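Local coordinates for protein putative regulator (Escherichia coli O6, PDB 3HFI) that is of unknown function but, as a putative transcription regulator with a UTRA domain, probably senses a small effector molecule to control DNA binding, at residues Glu56-Glu70 and Gly116-Asp128. Residues are numbered along the deposited sequence; the frame is centred on the assembly and turned at random.
Sequences ERLRSIGDEKAMLIE and GNERGHFLDISED
L68 turns CG away from its own backbone nitrogen (chi1 -179°), which sends CD2 to R119 and CD1 to F122; R119, chi1 -76°, runs extended from CG to NE and crosses it at about a right angle. L68 CD2 rests on R119 CG at 3.6 Å, so the arginine's aliphatic stem packs on leucine while its charged end travels on to E70. There R119 NH2 donates to the syn lone pair of E70 OE1 (3.0 Å, N-H...O 157°), a salt bridge. W152 NE1 also bonds E70 OE1 and Y54 OH bonds OE2, so three bonds hold the carboxylate of buried E70 in place. One turn along, L123 lays its forked end across both strands: its CD2 meets L58 CD1 at 3.8 Å, and its CD1 lies 4.0 Å from L68 CB. F122 suits the border, its ring obliquely beside the E56 carboxylate, CE2 to OE2 3.9 Å. At the helix end, the long K65 side chain, bent at its far torsions, packs its CD methylene against F122 O (3.3 Å). The short helix 117-123 thus packs on one face of a beta hairpin, strands 51-60 and 65-73 of the UTRA domain's antiparallel sheet, with a classic bulge where A66 and M67 both face R59.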
loop_
_atom_site.group_PDB
_atom_site.type_symbol
_atom_site.label_atom_id
_atom_site.label_comp_id
_atom_site.label_asym_id
_atom_site.label_seq_id
_atom_site.Cartn_x
_atom_site.Cartn_y
_atom_site.Cartn_z
ATOM N N GLU A 56 12.882 -8.811 10.701
ATOM C CA GLU A 56 11.552 -9.105 11.208
ATOM C C GLU A 56 11.156 -8.028 12.210
ATOM O O GLU A 56 11.890 -7.777 13.192
ATOM C CB GLU A 56 11.562 -10.479 11.888
ATOM C CG GLU A 56 10.217 -11.078 12.207
ATOM C CD GLU A 56 10.366 -12.520 12.803
ATOM O OE1 GLU A 56 11.328 -12.805 13.563
ATOM O OE2 GLU A 56 9.511 -13.379 12.491
ATOM N N ARG A 57 9.999 -7.421 11.966
ATOM C CA ARG A 57 9.538 -6.236 12.693
ATOM C C ARG A 57 8.097 -6.413 13.108
ATOM O O ARG A 57 7.288 -6.935 12.339
ATOM C CB ARG A 57 9.678 -5.012 11.800
ATOM C CG ARG A 57 11.138 -4.611 11.635
ATOM C CD ARG A 57 11.372 -3.978 10.316
ATOM N NE ARG A 57 10.837 -2.647 10.334
ATOM C CZ ARG A 57 9.959 -2.144 9.464
ATOM N NH1 ARG A 57 9.461 -2.820 8.424
ATOM N NH2 ARG A 57 9.569 -0.904 9.643
ATOM N N LEU A 58 7.797 -6.017 14.345
ATOM C CA LEU A 58 6.467 -6.191 14.894
ATOM C C LEU A 58 5.926 -4.796 15.081
ATOM O O LEU A 58 6.533 -3.968 15.755
ATOM C CB LEU A 58 6.489 -6.969 16.220
ATOM C CG LEU A 58 5.130 -7.304 16.851
ATOM C CD1 LEU A 58 4.415 -8.415 16.102
ATOM C CD2 LEU A 58 5.300 -7.692 18.303
ATOM N N ARG A 59 4.820 -4.519 14.421
ATOM C CA ARG A 59 4.260 -3.192 14.467
ATOM C C ARG A 59 3.065 -3.250 15.357
ATOM O O ARG A 59 2.186 -4.071 15.126
ATOM C CB ARG A 59 3.811 -2.742 13.114
ATOM C CG ARG A 59 2.849 -1.586 13.200
ATOM C CD ARG A 59 2.908 -0.795 11.922
ATOM N NE ARG A 59 4.295 -0.399 11.705
ATOM C CZ ARG A 59 4.829 -0.128 10.522
ATOM N NH1 ARG A 59 4.101 -0.202 9.406
ATOM N NH2 ARG A 59 6.107 0.215 10.448
ATOM N N SER A 60 3.044 -2.395 16.377
ATOM C CA SER A 60 1.877 -2.274 17.244
ATOM C C SER A 60 1.259 -0.869 17.155
ATOM O O SER A 60 1.944 0.164 17.033
ATOM C CB SER A 60 2.195 -2.700 18.684
ATOM O OG SER A 60 3.416 -2.158 19.135
ATOM N N ILE A 61 -0.066 -0.869 17.189
ATOM C CA ILE A 61 -0.871 0.330 16.973
ATOM C C ILE A 61 -1.634 0.622 18.263
ATOM O O ILE A 61 -2.621 -0.051 18.588
ATOM C CB ILE A 61 -1.779 0.184 15.690
ATOM C CG1 ILE A 61 -0.885 0.334 14.429
ATOM C CG2 ILE A 61 -2.924 1.202 15.688
ATOM C CD1 ILE A 61 -1.296 -0.508 13.201
ATOM N N GLY A 62 -1.104 1.585 19.022
ATOM C CA GLY A 62 -1.701 1.999 20.298
ATOM C C GLY A 62 -1.443 1.038 21.448
ATOM O O GLY A 62 -2.205 1.014 22.433
ATOM N N ASP A 63 -0.360 0.270 21.331
ATOM C CA ASP A 63 -0.017 -0.797 22.285
ATOM C C ASP A 63 -0.889 -2.069 22.090
ATOM O O ASP A 63 -1.032 -2.897 23.006
ATOM C CB ASP A 63 -0.067 -0.290 23.749
ATOM C CG ASP A 63 1.032 -0.900 24.628
ATOM O OD1 ASP A 63 2.190 -0.982 24.161
ATOM O OD2 ASP A 63 0.734 -1.282 25.783
ATOM N N GLU A 64 -1.473 -2.208 20.901
ATOM C CA GLU A 64 -1.975 -3.491 20.437
ATOM C C GLU A 64 -1.131 -3.894 19.219
ATOM O O GLU A 64 -0.816 -3.052 18.378
ATOM C CB GLU A 64 -3.441 -3.377 20.046
ATOM C CG GLU A 64 -4.114 -4.731 19.777
ATOM C CD GLU A 64 -5.305 -4.616 18.833
ATOM O OE1 GLU A 64 -6.383 -4.141 19.287
ATOM O OE2 GLU A 64 -5.153 -4.998 17.642
ATOM N N LYS A 65 -0.773 -5.172 19.134
ATOM C CA LYS A 65 0.052 -5.672 18.019
ATOM C C LYS A 65 -0.784 -5.753 16.742
ATOM O O LYS A 65 -1.741 -6.531 16.672
ATOM C CB LYS A 65 0.639 -7.052 18.335
ATOM C CG LYS A 65 1.596 -7.077 19.527
ATOM C CD LYS A 65 1.754 -8.491 20.112
ATOM C CE LYS A 65 1.946 -8.466 21.648
ATOM N NZ LYS A 65 3.402 -8.327 22.005
ATOM N N ALA A 66 -0.416 -4.927 15.759
ATOM C CA ALA A 66 -1.105 -4.834 14.469
ATOM C C ALA A 66 -0.594 -5.898 13.488
ATOM O O ALA A 66 -1.368 -6.744 13.045
ATOM C CB ALA A 66 -0.935 -3.432 13.854
ATOM N N MET A 67 0.699 -5.874 13.168
ATOM C CA MET A 67 1.189 -6.732 12.130
ATOM C C MET A 67 2.632 -7.148 12.332
ATOM O O MET A 67 3.405 -6.464 13.006
ATOM C CB MET A 67 1.064 -6.017 10.789
ATOM C CG MET A 67 1.829 -4.725 10.703
ATOM S SD MET A 67 1.315 -3.659 9.298
ATOM C CE MET A 67 0.067 -2.695 10.121
ATOM N N LEU A 68 2.973 -8.280 11.725
ATOM C CA LEU A 68 4.336 -8.809 11.682
ATOM C C LEU A 68 4.863 -8.631 10.260
ATOM O O LEU A 68 4.216 -9.028 9.304
ATOM C CB LEU A 68 4.322 -10.274 12.130
ATOM C CG LEU A 68 5.638 -11.036 12.180
ATOM C CD1 LEU A 68 6.558 -10.540 13.301
ATOM C CD2 LEU A 68 5.217 -12.471 12.385
ATOM N N ILE A 69 6.018 -7.982 10.131
ATOM C CA ILE A 69 6.605 -7.644 8.859
ATOM C C ILE A 69 7.946 -8.332 8.742
ATOM O O ILE A 69 8.788 -8.207 9.646
ATOM C CB ILE A 69 6.818 -6.128 8.718
ATOM C CG1 ILE A 69 5.525 -5.375 9.115
ATOM C CG2 ILE A 69 7.303 -5.811 7.275
ATOM C CD1 ILE A 69 5.642 -3.855 9.094
ATOM N N GLU A 70 8.150 -9.041 7.634
ATOM C CA GLU A 70 9.449 -9.645 7.279
ATOM C C GLU A 70 9.930 -8.999 6.004
ATOM O O GLU A 70 9.334 -9.201 4.933
ATOM C CB GLU A 70 9.244 -11.121 7.053
ATOM C CG GLU A 70 8.769 -11.775 8.268
ATOM C CD GLU A 70 8.627 -13.245 8.047
ATOM O OE1 GLU A 70 7.544 -13.665 7.558
ATOM O OE2 GLU A 70 9.594 -13.970 8.399
ATOM N N GLY A 116 0.571 -19.657 11.607
ATOM C CA GLY A 116 1.701 -20.491 12.049
ATOM C C GLY A 116 1.963 -20.321 13.542
ATOM O O GLY A 116 1.440 -19.387 14.171
ATOM N N ASN A 117 2.762 -21.227 14.113
ATOM C CA ASN A 117 2.947 -21.289 15.561
ATOM C C ASN A 117 3.807 -20.149 16.030
ATOM O O ASN A 117 3.428 -19.423 16.939
ATOM C CB ASN A 117 3.578 -22.610 15.974
ATOM C CG ASN A 117 3.865 -22.686 17.461
ATOM O OD1 ASN A 117 3.037 -22.320 18.295
ATOM N ND2 ASN A 117 5.050 -23.189 17.800
ATOM N N GLU A 118 4.959 -20.002 15.395
ATOM C CA GLU A 118 5.928 -18.998 15.779
ATOM C C GLU A 118 5.491 -17.570 15.485
ATOM O O GLU A 118 5.736 -16.662 16.279
ATOM C CB GLU A 118 7.217 -19.225 15.023
ATOM C CG GLU A 118 8.183 -18.100 15.258
ATOM C CD GLU A 118 9.544 -18.377 14.714
ATOM O OE1 GLU A 118 9.693 -19.327 13.889
ATOM O OE2 GLU A 118 10.460 -17.621 15.122
ATOM N N ARG A 119 4.936 -17.364 14.292
ATOM C CA ARG A 119 4.324 -16.089 13.939
ATOM C C ARG A 119 3.135 -15.835 14.792
ATOM O O ARG A 119 2.903 -14.691 15.176
ATOM C CB ARG A 119 3.831 -16.096 12.509
ATOM C CG ARG A 119 4.913 -15.966 11.535
ATOM C CD ARG A 119 4.341 -16.081 10.203
ATOM N NE ARG A 119 5.449 -15.941 9.305
ATOM C CZ ARG A 119 5.884 -16.880 8.476
ATOM N NH1 ARG A 119 5.264 -18.065 8.374
ATOM N NH2 ARG A 119 6.936 -16.594 7.713
ATOM N N GLY A 120 2.363 -16.901 15.025
ATOM C CA GLY A 120 1.193 -16.849 15.893
ATOM C C GLY A 120 1.603 -16.220 17.191
ATOM O O GLY A 120 0.977 -15.283 17.643
ATOM N N HIS A 121 2.710 -16.705 17.751
ATOM C CA HIS A 121 3.174 -16.250 19.049
ATOM C C HIS A 121 3.493 -14.759 19.037
ATOM O O HIS A 121 3.179 -14.037 19.959
ATOM C CB HIS A 121 4.348 -17.122 19.563
ATOM C CG HIS A 121 3.909 -18.248 20.470
ATOM N ND1 HIS A 121 3.480 -19.477 19.999
ATOM C CD2 HIS A 121 3.800 -18.315 21.823
ATOM C CE1 HIS A 121 3.147 -20.253 21.018
ATOM N N PHE A 122 4.061 -14.272 17.965
ATOM C CA PHE A 122 4.324 -12.844 17.882
ATOM C C PHE A 122 3.068 -11.968 17.839
ATOM O O PHE A 122 3.101 -10.840 18.299
ATOM C CB PHE A 122 5.202 -12.560 16.667
ATOM C CG PHE A 122 6.583 -13.116 16.794
ATOM C CD1 PHE A 122 7.419 -12.686 17.808
ATOM C CD2 PHE A 122 7.051 -14.065 15.892
ATOM C CE1 PHE A 122 8.707 -13.200 17.940
ATOM C CE2 PHE A 122 8.343 -14.581 15.992
ATOM C CZ PHE A 122 9.179 -14.153 17.022
ATOM N N LEU A 123 1.977 -12.478 17.276
ATOM C CA LEU A 123 0.754 -11.697 17.100
ATOM C C LEU A 123 -0.382 -12.111 18.051
ATOM O O LEU A 123 -1.459 -11.509 18.060
ATOM C CB LEU A 123 0.272 -11.857 15.666
ATOM C CG LEU A 123 1.132 -11.177 14.612
ATOM C CD1 LEU A 123 0.680 -11.596 13.223
ATOM C CD2 LEU A 123 1.048 -9.685 14.773
ATOM N N ASP A 124 -0.122 -13.142 18.841
ATOM C CA ASP A 124 -1.085 -13.736 19.762
ATOM C C ASP A 124 -2.070 -14.607 19.063
ATOM O O ASP A 124 -2.556 -15.557 19.612
ATOM C CB ASP A 124 -1.808 -12.688 20.563
ATOM C CG ASP A 124 -0.890 -11.915 21.417
ATOM O OD1 ASP A 124 0.189 -12.425 21.720
ATOM O OD2 ASP A 124 -1.225 -10.786 21.788
ATOM N N ILE A 125 -2.373 -14.290 17.832
ATOM C CA ILE A 125 -3.259 -15.160 17.113
ATOM C C ILE A 125 -3.105 -16.617 17.587
ATOM O O ILE A 125 -2.040 -17.063 17.959
ATOM C CB ILE A 125 -2.999 -15.065 15.597
ATOM N N SER A 126 -4.201 -17.348 17.561
ATOM C CA SER A 126 -4.168 -18.766 17.788
ATOM C C SER A 126 -3.424 -19.299 16.613
ATOM O O SER A 126 -3.749 -18.995 15.484
ATOM C CB SER A 126 -5.567 -19.374 17.901
ATOM O OG SER A 126 -6.310 -19.172 16.712
ATOM N N GLU A 127 -2.425 -20.110 16.846
ATOM C CA GLU A 127 -1.795 -20.709 15.712
ATOM C C GLU A 127 -2.972 -21.185 14.902
ATOM O O GLU A 127 -4.066 -21.270 15.415
ATOM C CB GLU A 127 -0.936 -21.883 16.155
ATOM C CG GLU A 127 -1.726 -23.140 16.420
ATOM C CD GLU A 127 -1.074 -24.351 15.830
ATOM O OE1 GLU A 127 -1.769 -25.365 15.634
ATOM O OE2 GLU A 127 0.138 -24.287 15.573
ATOM N N ASP A 128 -2.751 -21.501 13.643
ATOM C CA ASP A 128 -3.815 -21.994 12.779
ATOM C C ASP A 128 -5.004 -21.037 12.607
ATOM O O ASP A 128 -5.925 -21.310 11.853
ATOM C CB ASP A 128 -4.274 -23.398 13.190
ATOM C CG ASP A 128 -3.907 -24.458 12.160
ATOM O OD1 ASP A 128 -4.800 -24.941 11.438
ATOM O OD2 ASP A 128 -2.719 -24.812 12.070
#